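Local atomic coordinates of 4-oxalmesaconate hydratase (Pseudomonas putida, PDB entry 5CGZ), a protein that catalyses, with one zinc ion per subunit, the hydration of 4-carboxy-2-hydroxymuconate in the third step of gallate degradation in Pseudomonas putida. Residues W16-A21 and F109-S114; D61-E66 and A190-L195; E79-G84 and A99-R104. One frame throughout, in Å; residues are numbered along the deposited sequence.

Contact 1: residues W16-A21 and F109-S114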
ATOM      1  N   TRP A  16     -24.037  15.856   6.135  1.00 36.48           N
ATOM      2  CA  TRP A  16     -23.933  14.852   5.068  1.00 34.12           C
ATOM      3  C   TRP A  16     -23.360  13.529   5.562  1.00 34.45           C
ATOM      4  O   TRP A  16     -23.829  12.455   5.174  1.00 33.80           O
ATOM      5  CB  TRP A  16     -23.046  15.335   3.916  1.00 34.01           C
ATOM      6  CG  TRP A  16     -23.327  16.700   3.358  1.00 36.84           C
ATOM      7  CD1 TRP A  16     -22.460  17.756   3.313  1.00 36.03           C
ATOM      8  CD2 TRP A  16     -24.534  17.144   2.725  1.00 37.44           C
ATOM      9  NE1 TRP A  16     -23.060  18.834   2.702  1.00 38.59           N
ATOM     10  CE2 TRP A  16     -24.332  18.486   2.335  1.00 38.29           C
ATOM     11  CE3 TRP A  16     -25.765  16.538   2.449  1.00 39.12           C
ATOM     12  CZ2 TRP A  16     -25.318  19.236   1.691  1.00 37.41           C
ATOM     13  CZ3 TRP A  16     -26.743  17.282   1.806  1.00 38.64           C
ATOM     14  CH2 TRP A  16     -26.514  18.617   1.438  1.00 41.73           C
ATOM     15  N   ARG A  17     -22.341  13.614   6.410  1.00 30.88           N
ATOM     16  CA  ARG A  17     -21.449  12.476   6.667  1.00 32.59           C
ATOM     17  C   ARG A  17     -21.645  11.807   8.019  1.00 33.84           C
ATOM     18  O   ARG A  17     -21.197  10.678   8.210  1.00 30.53           O
ATOM     19  CB  ARG A  17     -19.982  12.931   6.550  1.00 30.34           C
ATOM     20  CG  ARG A  17     -19.730  13.712   5.289  1.00 31.30           C
ATOM     21  CD  ARG A  17     -18.272  14.078   5.026  1.00 29.78           C
ATOM     22  NE  ARG A  17     -18.318  15.149   4.036  1.00 36.26           N
ATOM     23  CZ  ARG A  17     -18.628  14.956   2.759  1.00 36.37           C
ATOM     24  NH1 ARG A  17     -18.848  13.723   2.302  1.00 32.05           N
ATOM     25  NH2 ARG A  17     -18.699  15.989   1.938  1.00 37.84           N
ATOM     26  N   ALA A  18     -22.292  12.498   8.956  1.00 29.61           N
ATOM     27  CA  ALA A  18     -22.401  11.993  10.327  1.00 29.77           C
ATOM     28  C   ALA A  18     -23.805  12.122  10.923  1.00 33.12           C
ATOM     29  O   ALA A  18     -24.010  11.778  12.089  1.00 33.98           O
ATOM     30  CB  ALA A  18     -21.397  12.720  11.225  1.00 29.40           C
ATOM     31  N   GLY A  19     -24.758  12.631  10.140  1.00 30.87           N
ATOM     32  CA  GLY A  19     -26.100  12.877  10.644  1.00 33.21           C
ATOM     33  C   GLY A  19     -26.727  11.639  11.265  1.00 35.63           C
ATOM     34  O   GLY A  19     -27.288  11.695  12.364  1.00 35.44           O
ATOM     35  N   GLY A  20     -26.619  10.512  10.569  1.00 32.51           N
ATOM     36  CA  GLY A  20     -27.133   9.253  11.085  1.00 28.00           C
ATOM     37  C   GLY A  20     -26.479   8.858  12.397  1.00 32.02           C
ATOM     38  O   GLY A  20     -27.164   8.529  13.361  1.00 33.89           O
ATOM     39  N   ALA A  21     -25.148   8.884  12.435  1.00 30.81           N
ATOM     40  CA  ALA A  21     -24.421   8.477  13.626  1.00 32.11           C
ATOM     41  C   ALA A  21     -24.805   9.360  14.818  1.00 28.86           C
ATOM     42  O   ALA A  21     -24.925   8.883  15.948  1.00 30.14           O
ATOM     43  CB  ALA A  21     -22.905   8.530  13.376  1.00 26.82           C
ATOM     44  N   PHE A 109     -16.291   8.381  21.648  1.00 29.29           N
ATOM     45  CA  PHE A 109     -15.722   8.185  20.319  1.00 28.01           C
ATOM     46  C   PHE A 109     -15.737   9.506  19.569  1.00 34.17           C
ATOM     47  O   PHE A 109     -16.422  10.454  19.977  1.00 30.01           O
ATOM     48  CB  PHE A 109     -16.476   7.087  19.540  1.00 30.66           C
ATOM     49  CG  PHE A 109     -17.922   7.417  19.223  1.00 28.31           C
ATOM     50  CD1 PHE A 109     -18.253   8.120  18.070  1.00 25.80           C
ATOM     51  CD2 PHE A 109     -18.946   6.992  20.060  1.00 29.26           C
ATOM     52  CE1 PHE A 109     -19.581   8.413  17.765  1.00 28.72           C
ATOM     53  CE2 PHE A 109     -20.277   7.277  19.764  1.00 31.21           C
ATOM     54  CZ  PHE A 109     -20.596   7.992  18.617  1.00 30.07           C
ATOM     55  N   VAL A 110     -14.958   9.570  18.494  1.00 32.27           N
ATOM     56  CA  VAL A 110     -14.831  10.783  17.695  1.00 26.10           C
ATOM     57  C   VAL A 110     -15.046  10.485  16.211  1.00 29.62           C
ATOM     58  O   VAL A 110     -14.529   9.498  15.688  1.00 28.52           O
ATOM     59  CB  VAL A 110     -13.447  11.428  17.878  1.00 25.15           C
ATOM     60  CG1 VAL A 110     -13.400  12.795  17.195  1.00 24.95           C
ATOM     61  CG2 VAL A 110     -13.115  11.545  19.355  1.00 27.51           C
ATOM     62  N   LEU A 111     -15.812  11.336  15.535  1.00 26.93           N
ATOM     63  CA  LEU A 111     -15.974  11.224  14.086  1.00 27.44           C
ATOM     64  C   LEU A 111     -15.350  12.439  13.408  1.00 31.56           C
ATOM     65  O   LEU A 111     -15.574  13.575  13.838  1.00 31.23           O
ATOM     66  CB  LEU A 111     -17.454  11.123  13.706  1.00 29.39           C
ATOM     67  CG  LEU A 111     -18.319  10.109  14.449  1.00 29.04           C
ATOM     68  CD1 LEU A 111     -19.702  10.060  13.831  1.00 29.52           C
ATOM     69  CD2 LEU A 111     -17.662   8.740  14.405  1.00 28.84           C
ATOM     70  N   SER A 112     -14.558  12.215  12.363  1.00 28.69           N
ATOM     71  CA  SER A 112     -14.048  13.334  11.575  1.00 24.42           C
ATOM     72  C   SER A 112     -13.750  12.865  10.147  1.00 28.24           C
ATOM     73  O   SER A 112     -14.227  11.800   9.735  1.00 29.08           O
ATOM     74  CB  SER A 112     -12.811  13.956  12.240  1.00 27.93           C
ATOM     75  OG  SER A 112     -12.536  15.241  11.696  1.00 25.59           O
ATOM     76  N   HIS A 113     -12.964  13.646   9.404  1.00 27.51           N
ATOM     77  CA  HIS A 113     -12.746  13.405   7.965  1.00 29.80           C
ATOM     78  C   HIS A 113     -11.652  12.378   7.659  1.00 28.27           C
ATOM     79  O   HIS A 113     -10.837  12.056   8.517  1.00 27.42           O
ATOM     80  CB  HIS A 113     -12.380  14.716   7.255  1.00 27.76           C
ATOM     81  CG  HIS A 113     -13.439  15.770   7.331  1.00 27.70           C
ATOM     82  ND1 HIS A 113     -14.356  15.983   6.318  1.00 30.85           N
ATOM     83  CD2 HIS A 113     -13.722  16.690   8.281  1.00 29.27           C
ATOM     84  CE1 HIS A 113     -15.156  16.977   6.648  1.00 29.08           C
ATOM     85  NE2 HIS A 113     -14.791  17.429   7.838  1.00 31.33           N
ATOM     86  N   SER A 114     -11.615  11.896   6.420  1.00 29.16           N
ATOM     87  CA  SER A 114     -10.532  11.019   5.979  1.00 28.62           C
ATOM     88  C   SER A 114      -9.210  11.777   6.003  1.00 29.59           C
ATOM     89  O   SER A 114      -9.191  13.004   5.870  1.00 29.15           O
ATOM     90  CB  SER A 114     -10.812  10.477   4.565  1.00 30.31           C
ATOM     91  OG  SER A 114     -10.873  11.532   3.611  1.00 32.53           O
TER
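Leu111 meets Ala18 and Ala21 because its CG stands beside its own backbone N (chi1 -49°) and CD1 then runs straight on (chi2 -174°). This brings CD1 from the strand up against the helix. Ala21 CB lies 3.6 Å from Leu111 CD1. Ala18 CB is farther from the same methyl, at 4.1 Å from Leu111 CD1. One branch of the leucine therefore does all the apolar touching. Both alanines present only a methyl, which is consistent with the close approach of helix and strand. Leu111 is also covered by Tyr155 and Phe157 of strand 154-157, and by Leu239 of a neighbouring subunit.

The fold is of the Rossmann type. Helix 13-27 follows strand 3-8 and also packs against strand 110-112, its parallel neighbour in the sheet. The helix is kinked where the amides of Gly20 and Ala21 lack their bond to the turn before. The carboxylate of Glu226 takes both of these N-H groups instead.

The polar end of the contact is looser and faces the metal site. Arg17 NE stands 4.5 Å from His113 CE1. Each is held by other partners. Arg17 forms a salt bridge to the zinc ligand Asp13, and its NH1 bonds to Tyr199 OH and Glu158 O. His113 NE2 is hydrogen-bonded to Ala9 N, and its ring stacks on that of His123, another zinc ligand. Arg17 and His113 are second-shell residues here, and probably help to position Asp13 and His123. The His113 side chain comes within about 4 Å of the zinc ion without being one of its ligands.

Contact 2: residues D61-E66 and A190-L195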
ATOM      1  N   ASP A  61     -23.366  33.655   8.469  1.00 42.82           N
ATOM      2  CA  ASP A  61     -24.651  33.724   9.169  1.00 44.36           C
ATOM      3  C   ASP A  61     -25.606  32.673   8.635  1.00 40.02           C
ATOM      4  O   ASP A  61     -26.256  31.966   9.406  1.00 41.81           O
ATOM      5  CB  ASP A  61     -25.293  35.115   9.041  1.00 46.76           C
ATOM      6  CG  ASP A  61     -24.588  36.167   9.876  1.00 52.53           C
ATOM      7  OD1 ASP A  61     -23.859  35.799  10.828  1.00 57.88           O
ATOM      8  OD2 ASP A  61     -24.768  37.369   9.580  1.00 62.71           O
ATOM      9  N   ALA A  62     -25.701  32.577   7.312  1.00 36.91           N
ATOM     10  CA  ALA A  62     -26.588  31.593   6.702  1.00 37.31           C
ATOM     11  C   ALA A  62     -26.149  30.164   7.076  1.00 42.48           C
ATOM     12  O   ALA A  62     -26.970  29.333   7.478  1.00 45.05           O
ATOM     13  CB  ALA A  62     -26.624  31.780   5.188  1.00 34.37           C
ATOM     14  N   ARG A  63     -24.852  29.889   6.966  1.00 40.03           N
ATOM     15  CA  ARG A  63     -24.323  28.566   7.307  1.00 38.72           C
ATOM     16  C   ARG A  63     -24.547  28.222   8.786  1.00 37.58           C
ATOM     17  O   ARG A  63     -24.907  27.091   9.118  1.00 36.16           O
ATOM     18  CB  ARG A  63     -22.829  28.489   6.984  1.00 35.99           C
ATOM     19  CG  ARG A  63     -22.489  28.592   5.505  1.00 41.44           C
ATOM     20  CD  ARG A  63     -22.741  27.286   4.776  1.00 42.07           C
ATOM     21  NE  ARG A  63     -24.091  27.185   4.227  1.00 44.39           N
ATOM     22  CZ  ARG A  63     -24.424  27.531   2.984  1.00 48.11           C
ATOM     23  NH1 ARG A  63     -23.510  28.019   2.151  1.00 44.91           N
ATOM     24  NH2 ARG A  63     -25.678  27.394   2.573  1.00 45.33           N
ATOM     25  N   ARG A  64     -24.322  29.199   9.667  1.00 35.52           N
ATOM     26  CA  ARG A  64     -24.505  29.001  11.106  1.00 35.53           C
ATOM     27  C   ARG A  64     -25.948  28.607  11.424  1.00 40.47           C
ATOM     28  O   ARG A  64     -26.198  27.688  12.212  1.00 37.91           O
ATOM     29  CB  ARG A  64     -24.119  30.270  11.886  1.00 35.94           C
ATOM     30  CG  ARG A  64     -24.103  30.116  13.419  1.00 36.86           C
ATOM     31  CD  ARG A  64     -23.859  31.470  14.151  1.00 37.86           C
ATOM     32  NE  ARG A  64     -22.551  32.076  13.873  1.00 54.99           N
ATOM     33  CZ  ARG A  64     -22.348  33.151  13.099  1.00 63.98           C
ATOM     34  NH1 ARG A  64     -23.371  33.761  12.512  1.00 65.08           N
ATOM     35  NH2 ARG A  64     -21.119  33.627  12.911  1.00 56.28           N
ATOM     36  N   GLU A  65     -26.902  29.289  10.804  0.52 39.23           N
ATOM     37  CA  GLU A  65     -28.305  29.026  11.095  0.52 43.22           C
ATOM     38  C   GLU A  65     -28.709  27.637  10.606  0.52 39.55           C
ATOM     39  O   GLU A  65     -29.462  26.930  11.274  0.52 38.63           O
ATOM     40  CB  GLU A  65     -29.199  30.096  10.465  0.52 42.91           C
ATOM     41  CG  GLU A  65     -30.445  30.415  11.283  0.52 54.65           C
ATOM     42  CD  GLU A  65     -30.120  31.010  12.649  0.52 53.83           C
ATOM     43  OE1 GLU A  65     -30.946  30.862  13.575  0.52 55.07           O
ATOM     44  OE2 GLU A  65     -29.041  31.626  12.798  0.52 56.26           O
ATOM     45  N   GLU A  66     -28.200  27.246   9.440  1.00 39.68           N
ATOM     46  CA  GLU A  66     -28.460  25.910   8.917  1.00 38.69           C
ATOM     47  C   GLU A  66     -27.924  24.830   9.849  1.00 35.77           C
ATOM     48  O   GLU A  66     -28.623  23.863  10.151  1.00 35.27           O
ATOM     49  CB  GLU A  66     -27.839  25.751   7.533  1.00 42.39           C
ATOM     50  CG  GLU A  66     -28.534  26.565   6.461  1.00 40.69           C
ATOM     51  CD  GLU A  66     -27.862  26.422   5.110  1.00 54.29           C
ATOM     52  OE1 GLU A  66     -26.716  25.912   5.066  1.00 49.64           O
ATOM     53  OE2 GLU A  66     -28.486  26.820   4.098  1.00 62.19           O
ATOM     54  N   ALA A 190     -30.065  24.301   2.638  1.00 51.95           N
ATOM     55  CA  ALA A 190     -30.835  25.025   1.633  1.00 51.70           C
ATOM     56  C   ALA A 190     -30.154  25.110   0.270  1.00 51.49           C
ATOM     57  O   ALA A 190     -28.971  25.448   0.168  1.00 49.61           O
ATOM     58  CB  ALA A 190     -31.143  26.428   2.142  1.00 52.45           C
ATOM     59  N   GLY A 191     -30.926  24.808  -0.771  1.00 48.01           N
ATOM     60  CA  GLY A 191     -30.470  24.945  -2.143  1.00 50.19           C
ATOM     61  C   GLY A 191     -29.523  23.860  -2.636  1.00 61.02           C
ATOM     62  O   GLY A 191     -28.970  23.973  -3.734  1.00 52.76           O
ATOM     63  N   GLN A 192     -29.341  22.798  -1.852  1.00 50.99           N
ATOM     64  CA  GLN A 192     -28.359  21.778  -2.212  1.00 46.53           C
ATOM     65  C   GLN A 192     -29.001  20.416  -2.480  1.00 44.03           C
ATOM     66  O   GLN A 192     -28.441  19.366  -2.149  1.00 47.86           O
ATOM     67  CB  GLN A 192     -27.293  21.697  -1.118  1.00 43.82           C
ATOM     68  CG  GLN A 192     -26.650  23.063  -0.866  1.00 45.14           C
ATOM     69  CD  GLN A 192     -25.538  23.046   0.172  1.00 58.12           C
ATOM     70  OE1 GLN A 192     -24.509  22.384  -0.006  1.00 58.33           O
ATOM     71  NE2 GLN A 192     -25.731  23.799   1.259  1.00 58.26           N
ATOM     72  N   GLU A 193     -30.163  20.454  -3.125  1.00 41.84           N
ATOM     73  CA  GLU A 193     -30.944  19.266  -3.458  1.00 46.43           C
ATOM     74  C   GLU A 193     -30.158  18.141  -4.157  1.00 49.19           C
ATOM     75  O   GLU A 193     -30.435  16.967  -3.930  1.00 45.86           O
ATOM     76  CB  GLU A 193     -32.136  19.664  -4.340  1.00 42.94           C
ATOM     77  CG  GLU A 193     -33.262  20.411  -3.614  1.00 56.51           C
ATOM     78  CD  GLU A 193     -32.973  21.897  -3.385  1.00 50.55           C
ATOM     79  OE1 GLU A 193     -31.847  22.362  -3.675  1.00 53.59           O
ATOM     80  OE2 GLU A 193     -33.885  22.603  -2.906  1.00 61.56           O
ATOM     81  N   HIS A 194     -29.199  18.489  -5.011  1.00 45.08           N
ATOM     82  CA  HIS A 194     -28.382  17.472  -5.680  1.00 49.98           C
ATOM     83  C   HIS A 194     -27.582  16.676  -4.664  1.00 41.71           C
ATOM     84  O   HIS A 194     -27.423  15.464  -4.807  1.00 41.74           O
ATOM     85  CB  HIS A 194     -27.434  18.096  -6.709  1.00 43.39           C
ATOM     86  CG  HIS A 194     -28.115  18.515  -7.979  1.00 64.26           C
ATOM     87  ND1 HIS A 194     -27.474  19.217  -8.970  1.00 68.96           N
ATOM     88  CD2 HIS A 194     -29.388  18.324  -8.403  1.00 64.01           C
ATOM     89  CE1 HIS A 194     -28.324  19.445  -9.963  1.00 68.64           C
ATOM     90  NE2 HIS A 194     -29.486  18.915  -9.642  1.00 67.91           N
ATOM     91  N   LEU A 195     -27.079  17.359  -3.638  1.00 38.22           N
ATOM     92  CA  LEU A 195     -26.373  16.682  -2.565  1.00 37.66           C
ATOM     93  C   LEU A 195     -27.336  15.902  -1.665  1.00 42.51           C
ATOM     94  O   LEU A 195     -26.951  14.862  -1.125  1.00 40.37           O
ATOM     95  CB  LEU A 195     -25.554  17.673  -1.739  1.00 38.98           C
ATOM     96  CG  LEU A 195     -24.317  18.222  -2.452  1.00 45.42           C
ATOM     97  CD1 LEU A 195     -23.480  19.054  -1.486  1.00 37.74           C
ATOM     98  CD2 LEU A 195     -23.478  17.093  -3.072  1.00 40.73           C
TER
HETATM   99  O   HOH W   1     -27.251  27.661  -0.240  1.00 48.52           O
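Glu66 reaches Ala190 through OE2, and Arg63 meets Gln192 beside it. The firm part is the Arg63-Glu66 salt bridge within helix 56-74. Arg63 bends at chi2 (-78°) and again at chi3, which turns its guanidinium onto the carboxylate one turn later. It grips side-on: Arg63 NE lies 3.0 Å and Arg63 NH2 3.1 Å from Glu66 OE1. Both come from the same face of the carboxylate plane, while OE1 sits close to the guanidinium plane. Arg63 NH1 is held separately by Ser45 OG.

The links to residues 190-195 are looser. Ala190 N gives Glu66 OE2 only a weak hydrogen bond of 3.3 Å, bent to 129°. Gln192 NE2 lies over one face of the guanidinium, 3.8 Å from Arg63 NH2, with the amide and guanidinium planes 61° apart. At the exposed Ala190, a water joins the segments. It accepts from Arg63 NH2 at 3.2 Å and donates to Ala190 O at 2.8 Å.

Gln192 is the N-cap residue of helix 193-212, so the contact lies between helix 56-74 and the start of that helix. Leu48 of helix 46-50 packs on Arg63, and Trp16 of helix 13-27 packs on Gln192.

Contact 3: residues E79-G84 and A99-R104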
ATOM      1  N   GLU A  79     -20.848  23.843  18.300  1.00 34.28           N
ATOM      2  CA  GLU A  79     -20.132  25.100  18.481  1.00 36.20           C
ATOM      3  C   GLU A  79     -19.297  25.388  17.244  1.00 41.16           C
ATOM      4  O   GLU A  79     -18.995  24.478  16.462  1.00 34.96           O
ATOM      5  CB  GLU A  79     -19.259  25.070  19.740  1.00 33.96           C
ATOM      6  CG  GLU A  79     -18.023  24.208  19.638  1.00 33.96           C
ATOM      7  CD  GLU A  79     -17.244  24.158  20.943  1.00 37.13           C
ATOM      8  OE1 GLU A  79     -17.329  23.133  21.660  1.00 36.63           O
ATOM      9  OE2 GLU A  79     -16.540  25.139  21.253  1.00 39.15           O
ATOM     10  N   PHE A  80     -18.927  26.655  17.074  1.00 34.12           N
ATOM     11  CA  PHE A  80     -18.268  27.116  15.858  1.00 33.47           C
ATOM     12  C   PHE A  80     -16.939  27.807  16.161  1.00 38.89           C
ATOM     13  O   PHE A  80     -16.930  28.873  16.765  1.00 39.15           O
ATOM     14  CB  PHE A  80     -19.209  28.062  15.102  1.00 30.15           C
ATOM     15  CG  PHE A  80     -20.553  27.457  14.815  1.00 36.80           C
ATOM     16  CD1 PHE A  80     -20.745  26.663  13.692  1.00 34.16           C
ATOM     17  CD2 PHE A  80     -21.620  27.661  15.678  1.00 35.64           C
ATOM     18  CE1 PHE A  80     -21.977  26.093  13.427  1.00 36.61           C
ATOM     19  CE2 PHE A  80     -22.857  27.094  15.417  1.00 35.90           C
ATOM     20  CZ  PHE A  80     -23.035  26.308  14.289  1.00 35.70           C
ATOM     21  N   PHE A  81     -15.818  27.208  15.760  1.00 31.70           N
ATOM     22  CA  PHE A  81     -14.522  27.829  16.019  1.00 33.40           C
ATOM     23  C   PHE A  81     -14.282  29.018  15.096  1.00 36.32           C
ATOM     24  O   PHE A  81     -13.477  29.890  15.413  1.00 36.11           O
ATOM     25  CB  PHE A  81     -13.365  26.833  15.851  1.00 31.18           C
ATOM     26  CG  PHE A  81     -13.129  25.953  17.044  1.00 34.03           C
ATOM     27  CD1 PHE A  81     -14.109  25.778  18.009  1.00 32.18           C
ATOM     28  CD2 PHE A  81     -11.913  25.298  17.198  1.00 31.75           C
ATOM     29  CE1 PHE A  81     -13.884  24.957  19.106  1.00 37.12           C
ATOM     30  CE2 PHE A  81     -11.682  24.479  18.288  1.00 31.15           C
ATOM     31  CZ  PHE A  81     -12.672  24.303  19.243  1.00 30.90           C
ATOM     32  N   ASP A  82     -14.947  29.023  13.943  1.00 31.47           N
ATOM     33  CA  ASP A  82     -14.802  30.098  12.960  1.00 32.20           C
ATOM     34  C   ASP A  82     -13.348  30.444  12.617  1.00 38.94           C
ATOM     35  O   ASP A  82     -12.945  31.607  12.731  1.00 38.66           O
ATOM     36  CB  ASP A  82     -15.523  31.356  13.466  1.00 36.47           C
ATOM     37  CG  ASP A  82     -15.644  32.441  12.395  1.00 44.18           C
ATOM     38  OD1 ASP A  82     -15.638  32.117  11.187  1.00 42.43           O
ATOM     39  OD2 ASP A  82     -15.740  33.626  12.764  1.00 47.54           O
ATOM     40  N   ILE A  83     -12.558  29.462  12.178  1.00 35.46           N
ATOM     41  CA  ILE A  83     -11.159  29.748  11.855  1.00 35.32           C
ATOM     42  C   ILE A  83     -10.913  29.971  10.359  1.00 33.01           C
ATOM     43  O   ILE A  83      -9.783  30.253   9.956  1.00 36.93           O
ATOM     44  CB  ILE A  83     -10.207  28.626  12.339  1.00 35.97           C
ATOM     45  CG1 ILE A  83     -10.488  27.310  11.597  1.00 35.20           C
ATOM     46  CG2 ILE A  83     -10.304  28.455  13.865  1.00 36.19           C
ATOM     47  CD1 ILE A  83      -9.525  26.171  11.988  1.00 31.76           C
ATOM     48  N   GLY A  84     -11.956  29.853   9.543  1.00 33.50           N
ATOM     49  CA  GLY A  84     -11.835  30.138   8.117  1.00 34.09           C
ATOM     50  C   GLY A  84     -11.524  28.926   7.250  1.00 34.38           C
ATOM     51  O   GLY A  84     -10.737  28.058   7.641  1.00 37.13           O
ATOM     52  N   ALA A  99      -8.464  20.611  22.307  1.00 28.02           N
ATOM     53  CA  ALA A  99      -8.138  19.755  23.448  1.00 29.52           C
ATOM     54  C   ALA A  99      -9.038  20.072  24.641  1.00 33.14           C
ATOM     55  O   ALA A  99      -9.427  19.170  25.389  1.00 34.82           O
ATOM     56  CB  ALA A  99      -6.671  19.897  23.839  1.00 26.06           C
ATOM     57  N   ASP A 100      -9.370  21.350  24.820  1.00 32.78           N
ATOM     58  CA  ASP A 100     -10.275  21.740  25.902  1.00 33.24           C
ATOM     59  C   ASP A 100     -11.691  21.203  25.667  1.00 34.74           C
ATOM     60  O   ASP A 100     -12.377  20.829  26.615  1.00 33.99           O
ATOM     61  CB  ASP A 100     -10.304  23.264  26.061  1.00 35.29           C
ATOM     62  CG  ASP A 100      -8.968  23.830  26.551  1.00 41.08           C
ATOM     63  OD1 ASP A 100      -8.132  23.059  27.082  1.00 37.14           O
ATOM     64  OD2 ASP A 100      -8.759  25.053  26.405  1.00 38.81           O
ATOM     65  N   VAL A 101     -12.133  21.163  24.412  1.00 32.45           N
ATOM     66  CA  VAL A 101     -13.423  20.544  24.114  1.00 30.34           C
ATOM     67  C   VAL A 101     -13.397  19.077  24.537  1.00 33.02           C
ATOM     68  O   VAL A 101     -14.342  18.590  25.161  1.00 32.14           O
ATOM     69  CB  VAL A 101     -13.790  20.665  22.622  1.00 33.66           C
ATOM     70  CG1 VAL A 101     -15.064  19.874  22.309  1.00 30.48           C
ATOM     71  CG2 VAL A 101     -13.967  22.141  22.252  1.00 27.91           C
ATOM     72  N   TYR A 102     -12.308  18.377  24.210  1.00 29.34           N
ATOM     73  CA  TYR A 102     -12.147  16.979  24.613  1.00 29.03           C
ATOM     74  C   TYR A 102     -12.231  16.824  26.127  1.00 34.00           C
ATOM     75  O   TYR A 102     -12.909  15.927  26.632  1.00 32.28           O
ATOM     76  CB  TYR A 102     -10.804  16.417  24.139  1.00 32.46           C
ATOM     77  CG  TYR A 102     -10.791  15.773  22.761  1.00 31.31           C
ATOM     78  CD1 TYR A 102     -11.093  14.423  22.598  1.00 30.25           C
ATOM     79  CD2 TYR A 102     -10.416  16.502  21.631  1.00 27.20           C
ATOM     80  CE1 TYR A 102     -11.052  13.817  21.334  1.00 31.07           C
ATOM     81  CE2 TYR A 102     -10.365  15.904  20.361  1.00 31.43           C
ATOM     82  CZ  TYR A 102     -10.687  14.564  20.225  1.00 31.20           C
ATOM     83  OH  TYR A 102     -10.642  13.973  18.982  1.00 32.74           O
ATOM     84  N   ARG A 103     -11.512  17.682  26.846  1.00 31.10           N
ATOM     85  CA  ARG A 103     -11.477  17.602  28.306  1.00 37.29           C
ATOM     86  C   ARG A 103     -12.879  17.827  28.898  1.00 37.49           C
ATOM     87  O   ARG A 103     -13.257  17.191  29.878  1.00 36.67           O
ATOM     88  CB  ARG A 103     -10.474  18.617  28.873  1.00 33.25           C
ATOM     89  CG  ARG A 103      -8.993  18.249  28.677  1.00 33.01           C
ATOM     90  CD  ARG A 103      -8.569  17.208  29.683  1.00 34.44           C
ATOM     91  NE  ARG A 103      -7.197  16.728  29.526  1.00 34.55           N
ATOM     92  CZ  ARG A 103      -6.125  17.283  30.090  1.00 39.88           C
ATOM     93  NH1 ARG A 103      -6.247  18.377  30.839  1.00 35.74           N
ATOM     94  NH2 ARG A 103      -4.921  16.743  29.898  1.00 32.88           N
ATOM     95  N   ARG A 104     -13.653  18.712  28.283  1.00 31.29           N
ATOM     96  CA  ARG A 104     -15.001  19.017  28.759  1.00 35.53           C
ATOM     97  C   ARG A 104     -16.019  17.936  28.381  1.00 37.48           C
ATOM     98  O   ARG A 104     -16.831  17.513  29.196  1.00 36.57           O
ATOM     99  CB  ARG A 104     -15.451  20.371  28.205  1.00 36.42           C
ATOM    100  CG  ARG A 104     -16.830  20.802  28.654  1.00 40.62           C
ATOM    101  CD  ARG A 104     -17.222  22.139  28.032  1.00 42.15           C
ATOM    102  NE  ARG A 104     -17.667  22.010  26.644  1.00 44.01           N
ATOM    103  CZ  ARG A 104     -17.029  22.536  25.599  1.00 44.42           C
ATOM    104  NH1 ARG A 104     -15.908  23.232  25.776  1.00 39.08           N
ATOM    105  NH2 ARG A 104     -17.514  22.371  24.373  1.00 41.62           N
TER
HETATM  106  O   HOH W   2     -15.202  25.236  23.479  1.00 44.26           O
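Glu79 and Arg104 form a salt bridge between the first strand and the helix of a beta-alpha-beta crossover. Strand 76-80, the outermost on its side of the sheet within this chain, leads through helix 92-105 to strand 110-112. Glu79 CG lies between its backbone N and carbonyl carbon (chi1 73°), and the extended chain beyond carries the carboxylate across to the helix. Arg104 NH2 donates to Glu79 OE1 at 2.8 Å, with an N-H...O angle of 140°. The nitrogen approaches on the syn side, 24° out of the carboxylate plane. The oxygen lies at the edge of the guanidinium.

Glu79 OE1 also bonds to His33 NE2 on the adjacent strand. Glu79 OE2 accepts from a water at 2.6 Å. That water accepts from Arg104 NH1 at 3.1 Å, making a second, indirect link. Arg104 NH2 has a further partner in a glycerol, probably from the crystallisation liquor. A leucine in place of Glu79 has no carboxylate, and Arg104 NH2 and His33 NE2 would probably be left without their common acceptor and the bridging water without one partner.

Phe81 and Val101 run alongside each other, pointing opposite ways. Arg97 bonds to Phe81 O and makes a cation-pi contact with its ring. Val101 CG2 meets the rim of that ring roughly in plane, 3.9 Å from Phe81 CZ, and lies 3.6 Å from Glu79 OE1.

In the fold
From the N terminus, residues 16-21 on helix 13-27 open contact 1. Residues 61-66 on helix 56-74 open contact 2. The chain then enters contact 3 at the end of strand 76-80 and closes it 15 residues on, at helix 92-105. Contact 1 closes next, on strand 110-112. Contact 2 closes last, at residues 190-195. Contact 3 therefore lies within both wider loops, while contacts 1 and 2 cross. Contacts 1 and 3 hold helices to one sheet; contact 2 ties two helical regions together. All three touch: Trp16 packs on Leu195, Val110 on Tyr102, and Arg64 on Phe80.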